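Local coordinates for PixA inclusion body protein (PDB 4LZK), which is of unknown function but belongs to the PixA family of bacterial inclusion body proteins and forms a beta-rich fold that packs against other copies of itself, at residues 163-168 / 172-177; 33-38 / 46-51; 53-58 / 178-183; 40-45 / 98-103. One frame throughout, in Å; residues are numbered along the deposited sequence.

Contact 1. Residues 163-168 / 172-177; sequences ALYTRS and KSLFGY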
# COMPACT_ATOMS: atom_id res chain seq x y z
N ALA C 163 13.40 18.80 17.23
CA ALA C 163 13.25 18.89 18.70
C ALA C 163 11.84 18.52 19.04
O ALA C 163 10.88 18.96 18.37
CB ALA C 163 13.54 20.31 19.18
N LEU C 164 11.68 17.66 20.04
CA LEU C 164 10.38 17.32 20.55
C LEU C 164 10.14 18.11 21.88
O LEU C 164 10.87 17.95 22.88
CB LEU C 164 10.33 15.83 20.75
CG LEU C 164 8.99 15.18 20.79
CD1 LEU C 164 9.11 13.71 20.85
CD2 LEU C 164 8.17 15.63 21.96
N TYR C 165 9.12 18.96 21.87
CA TYR C 165 8.79 19.74 23.10
C TYR C 165 7.52 19.19 23.68
O TYR C 165 6.63 18.74 22.92
CB TYR C 165 8.64 21.22 22.80
CG TYR C 165 9.89 21.90 22.48
CD1 TYR C 165 10.73 22.41 23.46
CD2 TYR C 165 10.27 22.02 21.15
CE1 TYR C 165 11.91 23.03 23.12
CE2 TYR C 165 11.41 22.64 20.82
CZ TYR C 165 12.25 23.11 21.80
OH TYR C 165 13.41 23.69 21.39
N THR C 166 7.41 19.13 25.02
CA THR C 166 6.12 18.76 25.53
C THR C 166 5.41 19.98 26.10
O THR C 166 6.04 20.96 26.45
CB THR C 166 6.13 17.66 26.64
OG1 THR C 166 7.14 17.97 27.63
CG2 THR C 166 6.35 16.30 26.03
N ARG C 167 4.10 19.89 26.15
CA ARG C 167 3.22 20.96 26.69
C ARG C 167 2.97 20.62 28.10
O ARG C 167 2.39 19.56 28.38
CB ARG C 167 1.84 20.97 26.00
CG ARG C 167 0.93 22.08 26.54
CD ARG C 167 -0.55 21.85 26.29
NE ARG C 167 -1.35 23.05 26.61
CZ ARG C 167 -1.71 23.98 25.73
NH1 ARG C 167 -1.41 23.83 24.43
NH2 ARG C 167 -2.44 25.04 26.12
N SER C 168 3.42 21.47 29.00
CA SER C 168 3.32 21.18 30.44
C SER C 168 2.17 21.93 31.06
O SER C 168 1.32 21.27 31.63
CB SER C 168 4.60 21.53 31.19
OG SER C 168 4.35 21.45 32.59
N LYS C 172 5.88 25.11 26.92
CA LYS C 172 6.71 24.04 26.30
C LYS C 172 7.94 23.71 27.14
O LYS C 172 8.50 24.58 27.73
CB LYS C 172 7.19 24.45 24.90
CG LYS C 172 6.12 25.07 24.02
CD LYS C 172 5.81 24.23 22.79
CE LYS C 172 5.22 25.09 21.66
NZ LYS C 172 6.06 26.27 21.30
N SER C 173 8.34 22.43 27.19
CA SER C 173 9.61 21.98 27.81
C SER C 173 10.29 21.00 26.84
O SER C 173 9.65 20.15 26.29
CB SER C 173 9.38 21.22 29.14
OG SER C 173 8.09 21.43 29.69
N LEU C 174 11.59 21.08 26.69
CA LEU C 174 12.32 20.11 25.86
C LEU C 174 12.23 18.67 26.36
O LEU C 174 12.62 18.39 27.49
CB LEU C 174 13.75 20.52 25.70
CG LEU C 174 14.62 19.63 24.81
CD1 LEU C 174 14.23 19.71 23.33
CD2 LEU C 174 16.08 19.98 25.04
N PHE C 175 11.73 17.77 25.53
CA PHE C 175 11.82 16.38 25.85
C PHE C 175 13.11 15.78 25.31
O PHE C 175 13.79 15.03 26.02
CB PHE C 175 10.63 15.65 25.29
CG PHE C 175 10.56 14.19 25.66
CD1 PHE C 175 10.05 13.80 26.91
CD2 PHE C 175 10.97 13.19 24.78
CE1 PHE C 175 9.94 12.45 27.25
CE2 PHE C 175 10.90 11.84 25.14
CZ PHE C 175 10.40 11.48 26.38
N GLY C 176 13.41 16.02 24.02
CA GLY C 176 14.65 15.55 23.42
C GLY C 176 14.88 15.96 21.96
O GLY C 176 14.01 16.57 21.33
N TYR C 177 16.08 15.65 21.47
CA TYR C 177 16.42 15.88 20.08
C TYR C 177 16.55 14.54 19.36
O TYR C 177 17.18 13.63 19.85
CB TYR C 177 17.67 16.69 19.89
CG TYR C 177 17.65 18.03 20.55
CD1 TYR C 177 17.08 19.14 19.90
CD2 TYR C 177 18.23 18.22 21.83
CE1 TYR C 177 17.04 20.40 20.50
CE2 TYR C 177 18.22 19.47 22.43
CZ TYR C 177 17.66 20.55 21.77
OH TYR C 177 17.70 21.81 22.33
O HOH W 1 6.02 19.10 29.81
O HOH W 2 7.52 21.36 32.56

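Contact 2. Residues 33-38 / 46-51; sequences RSHPNP and TSIPST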
# COMPACT_ATOMS: atom_id res chain seq x y z
N ARG C 33 7.10 7.23 24.54
CA ARG C 33 7.05 5.88 25.13
C ARG C 33 8.28 5.03 24.78
O ARG C 33 8.79 4.28 25.58
CB ARG C 33 5.80 5.10 24.67
CG ARG C 33 4.48 5.60 25.25
CD ARG C 33 3.35 4.65 24.93
NE ARG C 33 3.15 4.57 23.49
CZ ARG C 33 2.32 5.32 22.77
NH1 ARG C 33 1.58 6.27 23.36
NH2 ARG C 33 2.24 5.11 21.47
N SER C 34 8.72 5.11 23.55
CA SER C 34 9.82 4.22 23.15
C SER C 34 11.23 4.80 23.41
O SER C 34 12.19 4.04 23.38
CB SER C 34 9.65 3.78 21.69
OG SER C 34 9.71 4.93 20.87
N HIS C 35 11.34 6.12 23.62
CA HIS C 35 12.59 6.81 23.88
C HIS C 35 12.53 7.69 25.08
O HIS C 35 12.64 8.92 24.95
CB HIS C 35 13.03 7.65 22.66
CG HIS C 35 13.28 6.81 21.46
ND1 HIS C 35 12.28 6.47 20.59
CD2 HIS C 35 14.39 6.17 21.04
CE1 HIS C 35 12.77 5.69 19.64
NE2 HIS C 35 14.05 5.49 19.89
N PRO C 36 12.38 7.09 26.25
CA PRO C 36 12.09 7.91 27.44
C PRO C 36 13.28 8.69 27.94
O PRO C 36 13.09 9.59 28.77
CB PRO C 36 11.67 6.90 28.50
CG PRO C 36 11.59 5.57 27.80
CD PRO C 36 12.41 5.66 26.56
N ASN C 37 14.50 8.32 27.52
CA ASN C 37 15.70 9.07 27.97
C ASN C 37 16.55 9.51 26.78
O ASN C 37 17.61 8.95 26.53
CB ASN C 37 16.57 8.23 28.91
CG ASN C 37 15.82 7.78 30.14
OD1 ASN C 37 15.38 8.61 30.93
ND2 ASN C 37 15.64 6.47 30.29
N PRO C 38 16.04 10.48 26.01
CA PRO C 38 16.69 10.77 24.73
C PRO C 38 17.81 11.78 24.91
O PRO C 38 18.05 12.23 26.00
CB PRO C 38 15.55 11.41 23.93
CG PRO C 38 14.78 12.17 24.98
CD PRO C 38 14.86 11.33 26.24
N THR C 46 18.96 11.81 18.93
CA THR C 46 18.60 10.41 19.10
C THR C 46 17.90 9.84 17.82
O THR C 46 16.94 10.35 17.35
CB THR C 46 17.73 10.20 20.32
OG1 THR C 46 18.50 10.50 21.51
CG2 THR C 46 17.19 8.81 20.37
N SER C 47 18.48 8.77 17.32
CA SER C 47 17.94 8.01 16.19
C SER C 47 16.57 7.46 16.50
O SER C 47 16.38 6.83 17.53
CB SER C 47 18.89 6.84 15.92
OG SER C 47 18.43 6.22 14.76
N ILE C 48 15.59 7.65 15.61
CA ILE C 48 14.30 7.01 15.69
C ILE C 48 13.98 6.29 14.40
O ILE C 48 14.44 6.69 13.33
CB ILE C 48 13.13 7.99 15.99
CG1 ILE C 48 12.78 8.83 14.75
CG2 ILE C 48 13.43 8.81 17.21
CD1 ILE C 48 11.78 9.92 14.94
N PRO C 49 13.20 5.19 14.49
CA PRO C 49 12.86 4.49 13.25
C PRO C 49 11.89 5.27 12.43
O PRO C 49 11.13 6.06 12.99
CB PRO C 49 12.23 3.18 13.76
CG PRO C 49 11.66 3.55 15.09
CD PRO C 49 12.68 4.51 15.68
N SER C 50 11.84 5.03 11.12
CA SER C 50 10.89 5.74 10.27
C SER C 50 9.46 5.27 10.54
O SER C 50 8.52 5.88 10.13
CB SER C 50 11.26 5.53 8.78
OG SER C 50 11.23 4.15 8.51
N THR C 51 9.35 4.21 11.29
CA THR C 51 8.10 3.65 11.75
C THR C 51 7.30 4.63 12.69
O THR C 51 6.05 4.58 12.85
CB THR C 51 8.53 2.36 12.46
OG1 THR C 51 7.80 1.26 11.96
CG2 THR C 51 8.46 2.47 13.85

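Contact 3. Residues 53-58 / 178-183; sequences LFMLNG and FFWVWQ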
# COMPACT_ATOMS: atom_id res chain seq x y z
N LEU C 53 6.86 7.82 12.27
CA LEU C 53 6.35 8.99 11.67
C LEU C 53 5.77 8.67 10.32
O LEU C 53 5.86 7.53 9.87
CB LEU C 53 7.44 10.07 11.57
CG LEU C 53 8.60 9.69 10.62
CD1 LEU C 53 8.82 10.84 9.65
CD2 LEU C 53 9.83 9.46 11.44
N PHE C 54 5.18 9.64 9.66
CA PHE C 54 4.58 9.48 8.34
C PHE C 54 5.08 10.68 7.48
O PHE C 54 5.24 11.78 8.00
CB PHE C 54 3.10 9.56 8.47
CG PHE C 54 2.52 8.63 9.50
CD1 PHE C 54 2.32 7.30 9.19
CD2 PHE C 54 2.17 9.07 10.75
CE1 PHE C 54 1.76 6.42 10.13
CE2 PHE C 54 1.60 8.19 11.70
CZ PHE C 54 1.39 6.87 11.38
N MSE C 55 5.31 10.49 6.21
CA MSE C 55 5.74 11.63 5.34
C MSE C 55 4.78 11.67 4.16
O MSE C 55 4.43 10.65 3.63
CB MSE C 55 7.15 11.45 4.85
CG MSE C 55 8.19 11.78 5.93
SE MSE C 55 10.05 11.67 5.30
CE MSE C 55 10.12 13.40 4.52
N LEU C 56 4.31 12.85 3.82
CA LEU C 56 3.37 13.08 2.74
C LEU C 56 3.95 14.13 1.81
O LEU C 56 4.73 15.03 2.28
CB LEU C 56 2.13 13.64 3.35
CG LEU C 56 1.48 12.72 4.42
CD1 LEU C 56 0.33 13.47 4.98
CD2 LEU C 56 1.06 11.35 3.95
N ASN C 57 3.57 14.09 0.55
CA ASN C 57 3.99 15.10 -0.39
C ASN C 57 2.88 15.36 -1.42
O ASN C 57 2.04 14.51 -1.69
CB ASN C 57 5.33 14.72 -1.10
CG ASN C 57 5.18 13.51 -1.94
OD1 ASN C 57 5.27 12.42 -1.44
ND2 ASN C 57 4.76 13.70 -3.22
N GLY C 58 2.82 16.56 -1.92
CA GLY C 58 1.81 16.88 -2.93
C GLY C 58 2.16 16.29 -4.28
O GLY C 58 3.29 15.94 -4.58
N PHE C 178 15.93 14.44 18.19
CA PHE C 178 15.79 13.19 17.52
C PHE C 178 16.02 13.38 16.02
O PHE C 178 16.00 14.48 15.55
CB PHE C 178 14.35 12.65 17.66
CG PHE C 178 13.92 12.37 19.05
CD1 PHE C 178 14.14 11.17 19.62
CD2 PHE C 178 13.25 13.33 19.78
CE1 PHE C 178 13.70 10.86 20.93
CE2 PHE C 178 12.81 13.06 21.07
CZ PHE C 178 13.03 11.82 21.66
N PHE C 179 16.38 12.28 15.29
CA PHE C 179 16.41 12.30 13.88
C PHE C 179 15.94 11.02 13.24
O PHE C 179 16.05 9.93 13.84
CB PHE C 179 17.80 12.63 13.37
CG PHE C 179 18.75 11.46 13.37
CD1 PHE C 179 19.44 11.14 14.51
CD2 PHE C 179 19.04 10.75 12.19
CE1 PHE C 179 20.35 10.06 14.52
CE2 PHE C 179 19.92 9.67 12.22
CZ PHE C 179 20.61 9.35 13.39
N TRP C 180 15.43 11.14 12.02
CA TRP C 180 15.05 9.97 11.24
C TRP C 180 15.67 10.10 9.85
O TRP C 180 16.11 11.21 9.43
CB TRP C 180 13.58 9.83 11.12
CG TRP C 180 12.89 10.69 10.06
CD1 TRP C 180 12.60 10.29 8.78
CD2 TRP C 180 12.40 12.01 10.18
NE1 TRP C 180 11.96 11.25 8.13
CE2 TRP C 180 11.86 12.37 8.91
CE3 TRP C 180 12.36 12.95 11.20
CZ2 TRP C 180 11.27 13.62 8.66
CZ3 TRP C 180 11.79 14.19 10.95
CH2 TRP C 180 11.26 14.53 9.69
N VAL C 181 15.74 8.99 9.13
CA VAL C 181 16.30 8.99 7.83
C VAL C 181 15.23 8.64 6.86
O VAL C 181 14.43 7.72 7.11
CB VAL C 181 17.43 7.97 7.76
CG1 VAL C 181 18.03 7.83 6.39
CG2 VAL C 181 18.49 8.30 8.79
N TRP C 182 15.20 9.35 5.73
CA TRP C 182 14.26 9.09 4.68
C TRP C 182 15.02 9.02 3.37
O TRP C 182 16.20 9.36 3.33
CB TRP C 182 13.16 10.15 4.70
CG TRP C 182 13.53 11.57 4.68
CD1 TRP C 182 13.97 12.32 5.71
CD2 TRP C 182 13.38 12.48 3.56
NE1 TRP C 182 14.19 13.63 5.30
CE2 TRP C 182 13.81 13.77 4.00
CE3 TRP C 182 12.95 12.32 2.24
CZ2 TRP C 182 13.84 14.86 3.19
CZ3 TRP C 182 12.97 13.40 1.41
CH2 TRP C 182 13.42 14.69 1.88
N GLN C 183 14.35 8.64 2.31
CA GLN C 183 15.02 8.31 1.05
C GLN C 183 14.34 9.01 -0.13
O GLN C 183 13.10 9.16 -0.18
CB GLN C 183 14.99 6.76 0.79
CG GLN C 183 15.42 5.95 1.98
CD GLN C 183 15.21 4.43 1.82
OE1 GLN C 183 14.19 3.99 1.31
NE2 GLN C 183 16.18 3.65 2.28

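Contact 4. Residues 40-45 / 98-103; sequences LNAQNP and LIYHVQ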
# COMPACT_ATOMS: atom_id res chain seq x y z
N LEU C 40 19.67 15.31 25.00
CA LEU C 40 19.31 16.70 25.14
C LEU C 40 20.39 17.56 24.58
O LEU C 40 20.43 18.73 24.89
CB LEU C 40 19.00 17.07 26.58
CG LEU C 40 18.09 16.10 27.30
CD1 LEU C 40 18.18 16.31 28.83
CD2 LEU C 40 16.64 16.20 26.80
N ASN C 41 21.26 16.99 23.76
CA ASN C 41 22.21 17.72 22.99
C ASN C 41 21.84 17.75 21.45
O ASN C 41 21.94 16.75 20.76
CB ASN C 41 23.55 17.06 23.16
CG ASN C 41 24.61 17.67 22.30
OD1 ASN C 41 24.40 18.68 21.63
ND2 ASN C 41 25.73 17.01 22.23
N ALA C 42 21.47 18.90 20.97
CA ALA C 42 20.96 19.02 19.58
C ALA C 42 22.00 18.72 18.56
O ALA C 42 21.68 18.48 17.37
CB ALA C 42 20.40 20.40 19.38
N GLN C 43 23.26 18.70 18.95
CA GLN C 43 24.29 18.31 17.99
C GLN C 43 24.43 16.82 17.95
O GLN C 43 25.17 16.29 17.12
CB GLN C 43 25.64 18.95 18.32
CG GLN C 43 25.60 20.46 18.41
CD GLN C 43 26.95 21.05 18.79
OE1 GLN C 43 27.06 21.95 19.65
NE2 GLN C 43 28.01 20.53 18.16
N ASN C 44 23.74 16.13 18.83
CA ASN C 44 23.81 14.69 18.87
C ASN C 44 22.43 14.07 19.04
O ASN C 44 22.14 13.44 20.08
CB ASN C 44 24.64 14.27 20.08
CG ASN C 44 25.76 13.36 19.70
OD1 ASN C 44 26.80 13.82 19.20
ND2 ASN C 44 25.56 12.05 19.89
N PRO C 45 21.59 14.15 17.99
CA PRO C 45 20.20 13.72 18.16
C PRO C 45 20.02 12.21 18.25
O PRO C 45 20.85 11.46 17.74
CB PRO C 45 19.49 14.30 16.89
CG PRO C 45 20.61 14.28 15.87
CD PRO C 45 21.81 14.78 16.68
N LEU C 98 9.54 20.02 16.08
CA LEU C 98 10.05 21.13 15.28
C LEU C 98 11.40 20.75 14.66
O LEU C 98 12.37 20.56 15.35
CB LEU C 98 10.22 22.34 16.16
CG LEU C 98 8.90 22.80 16.79
CD1 LEU C 98 9.23 23.89 17.77
CD2 LEU C 98 7.97 23.34 15.75
N ILE C 99 11.43 20.69 13.35
CA ILE C 99 12.63 20.41 12.60
C ILE C 99 13.66 21.57 12.77
O ILE C 99 13.28 22.72 12.69
CB ILE C 99 12.32 20.24 11.11
CG1 ILE C 99 11.42 19.03 10.85
CG2 ILE C 99 13.58 20.06 10.31
CD1 ILE C 99 10.91 19.01 9.43
N TYR C 100 14.92 21.23 12.96
CA TYR C 100 15.98 22.25 13.01
C TYR C 100 17.10 21.97 12.06
O TYR C 100 17.92 22.82 11.77
CB TYR C 100 16.54 22.41 14.42
CG TYR C 100 17.21 21.22 15.03
CD1 TYR C 100 16.47 20.26 15.73
CD2 TYR C 100 18.58 21.06 14.96
CE1 TYR C 100 17.11 19.20 16.34
CE2 TYR C 100 19.24 19.99 15.57
CZ TYR C 100 18.49 19.04 16.25
OH TYR C 100 19.17 17.96 16.82
N HIS C 101 17.10 20.81 11.45
CA HIS C 101 18.17 20.53 10.48
C HIS C 101 17.90 19.40 9.49
O HIS C 101 17.23 18.44 9.82
CB HIS C 101 19.40 20.11 11.25
CG HIS C 101 20.63 20.21 10.44
ND1 HIS C 101 21.58 19.19 10.38
CD2 HIS C 101 21.04 21.17 9.58
CE1 HIS C 101 22.54 19.55 9.55
NE2 HIS C 101 22.23 20.73 9.04
N VAL C 102 18.42 19.53 8.27
CA VAL C 102 18.38 18.43 7.29
C VAL C 102 19.76 18.26 6.71
O VAL C 102 20.44 19.26 6.40
CB VAL C 102 17.36 18.70 6.15
CG1 VAL C 102 17.34 17.60 5.18
CG2 VAL C 102 15.99 18.99 6.65
N GLN C 103 20.21 17.03 6.56
CA GLN C 103 21.51 16.72 5.98
C GLN C 103 21.58 15.44 5.23
O GLN C 103 20.72 14.54 5.38
CB GLN C 103 22.57 16.72 7.05
CG GLN C 103 22.60 15.60 8.02
CD GLN C 103 23.43 15.98 9.23
OE1 GLN C 103 22.95 16.69 10.09
NE2 GLN C 103 24.67 15.49 9.29

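Contact 1. Residues 163-168 / 172-177
Ala163 to Arg167 pairs with Lys172 to Tyr177 as the two antiparallel arms of a hairpin, short strand axes 4.4 Å apart at closest and 135° between their directions. Thr166 and Ser173 form a hydrogen-bonded pair, Thr166 N to Ser173 O and Ser173 N to Thr166 O both at 2.8 Å. Beyond the next pair, Tyr165 with Leu174, the register slips by one: Leu164 O accepts from Phe175 N at 2.8 Å and, weakly, from Gly176 N at 3.4 Å, which makes Phe175 and Gly176, both opposite Leu164, a classic beta bulge. Phe175 CB lies 3.3 Å from Leu164 O and beside Leu164 CD2, while the ring leads off toward Lys32 and Pro38. On the other sheet face Tyr165, with CG anti to its carbonyl carbon (chi1 -71°), lays its ring alongside the Leu174 backbone; Leu174 CD1 sits over one ring face, offset to the rim, and lies likewise over the rim of one face of Tyr177. Ala163 CB fills in next to Tyr177 CE1 at 3.7 Å. Near the turn a water joins Thr166 OG1 (2.7 Å) to Ser173 OG, and a second water links Ser173 OG to Ser168 OG, the latter bond weak. Arg167 reaches Glu120 O of the second subunit.

Contact 2. Residues 33-38 / 46-51
His35, the first residue to leave the helix 28-34, and Ile48 face each other with their CA atoms 8.4 Å apart; the chains converge toward Pro38 and Thr46, where Pro38 CA and Thr46 CA are 6.0 Å apart, and no hydrogen bond joins the two segments. The imidazole of His35 fills the wider end. Its CG is anti to the carbonyl carbon (chi1 -62°), which carries the ring across to the 46-51 segment. Ile48 CG2 lies over one face, 4.3 Å from the ring centroid and 21° off the normal, a CH-pi contact displaced toward the CE1 rim; the two side chains cross at about a right angle. At the ring edge, near its plane, Pro49 CD meets His35 CE1 at 4.1 Å. Thr46 CG2 approaches His35 CD2 to 3.9 Å, and the Thr46 side chain runs past the histidine in the opposite direction. The other branch of Thr46 turns to the loop: Thr46 OG1 stands 3.9 Å from Pro38 CB and is hydrogen-bonded to the backbone N of Ser39, the residue after Pro38. The contact thus joins the exit of helix 28-34 to the short strand 46-47, which pairs in parallel with strand 172-186; Phe178 of that strand packs on Pro38, Thr46 and Ile48, and Ile31 of the helix touches Ile48.

Contact 3. Residues 53-58 / 178-183
Met55, present as selenomethionine, reaches between Trp180 and Trp182 from a strand whose axis comes no nearer than 10.2 Å to theirs, so side chains alone bridge the gap. From CB, which points toward the tryptophans, the chain runs extended through CG (chi2 -176°), and the first atom to touch the other strand is SE. This selenium, Met55 SE, lies at the edge of the Trp180 indole, near its plane and 3.4 Å from Trp180 NE1, and at the same time over the Trp182 five-membered ring, 3.9 Å from the centroid; both are Met-aromatic contacts. A bend at chi3 (82°) then carries the terminal Met55 CE across Trp182, where it sits over the same five-membered ring, 3.7 Å from its centroid, in a CH-pi contact and comes within 3.5 Å of Trp182 CD2. Beside it Leu53 covers a face of Trp180: Leu53 CD1 stands over the five-membered ring at 3.6 Å from the centroid, and Leu53 CD2 meets Trp180 CG at 3.6 Å, the two side chains crossing at about a right angle. The buried indole nitrogen of Trp182 is satisfied by Thr160 OG1 on strand 154-167. Ile22, Ala24 and Ile26 of strand 19-26 line the same interior, together with Leu72. Strands of two different sheets, their short axes inclined at 44° and packed through apolar side chains, are consistent with the core of a beta sandwich.

Contact 4. Residues 40-45 / 98-103
Tyr100 extends from strand 96-105 to the loop 40-45 and gives its hydroxyl hydrogen to Ala42 O, with Tyr100 OH and Ala42 O 2.6 Å apart. The bond falls in the carbonyl plane on a lone pair, at a C=O...O angle of 119°, and the oxygen in turn lies near the plane of the phenol ring, at its edge. The ring gets there through a chi1 of 63°, which sets CG between the backbone N and the carbonyl carbon, and a chi2 of -88°, which turns the ring plane about perpendicular to the plane of CA, CB and CG. Ala42 CB adds an apolar touch 3.9 Å from Tyr100 CZ, while Pro45 CB comes within 3.7 Å of Tyr100 OH; the proline and tyrosine side chains cross at a slant. The accepting carbonyl belongs to a chain shaped by Asn41. Asn41 OD1 reaches forward to accept Gln43 N at 2.9 Å, the donor lying above the carbonyl plane, and Asn41 O takes Asn44 N at 2.7 Å. Tyr100 also sits at a classic beta bulge, where it and His101 both face Ser161 of strand 154-167. The tyrosine therefore ties strand 96-105 to a type I beta turn whose first residue also forms an Asx turn.

In the fold
Contact 3 is the buried one, about 6 Å from the chain centre, and joins two sheets through aromatic, selenium and leucine packing without a hydrogen bond between its segments. Contacts 1, 2 and 4 lie further out, their centres about 13 to 17 Å from the centre of the chain. Strand 172-186 serves both contact 1, by backbone pairing, and contact 3, by its inward tryptophans; its Tyr177 and Phe179 also pair with Thr46 and Ile48 of contact 2. Contact 4 reaches the same sheet through strand 96-105, whose Leu98 O meets Ala163 N of contact 1. Contact 2, on the surface, is apolar packing round a histidine, whereas contact 4 centres on one tyrosine hydroxyl bond, with light apolar packing beside it.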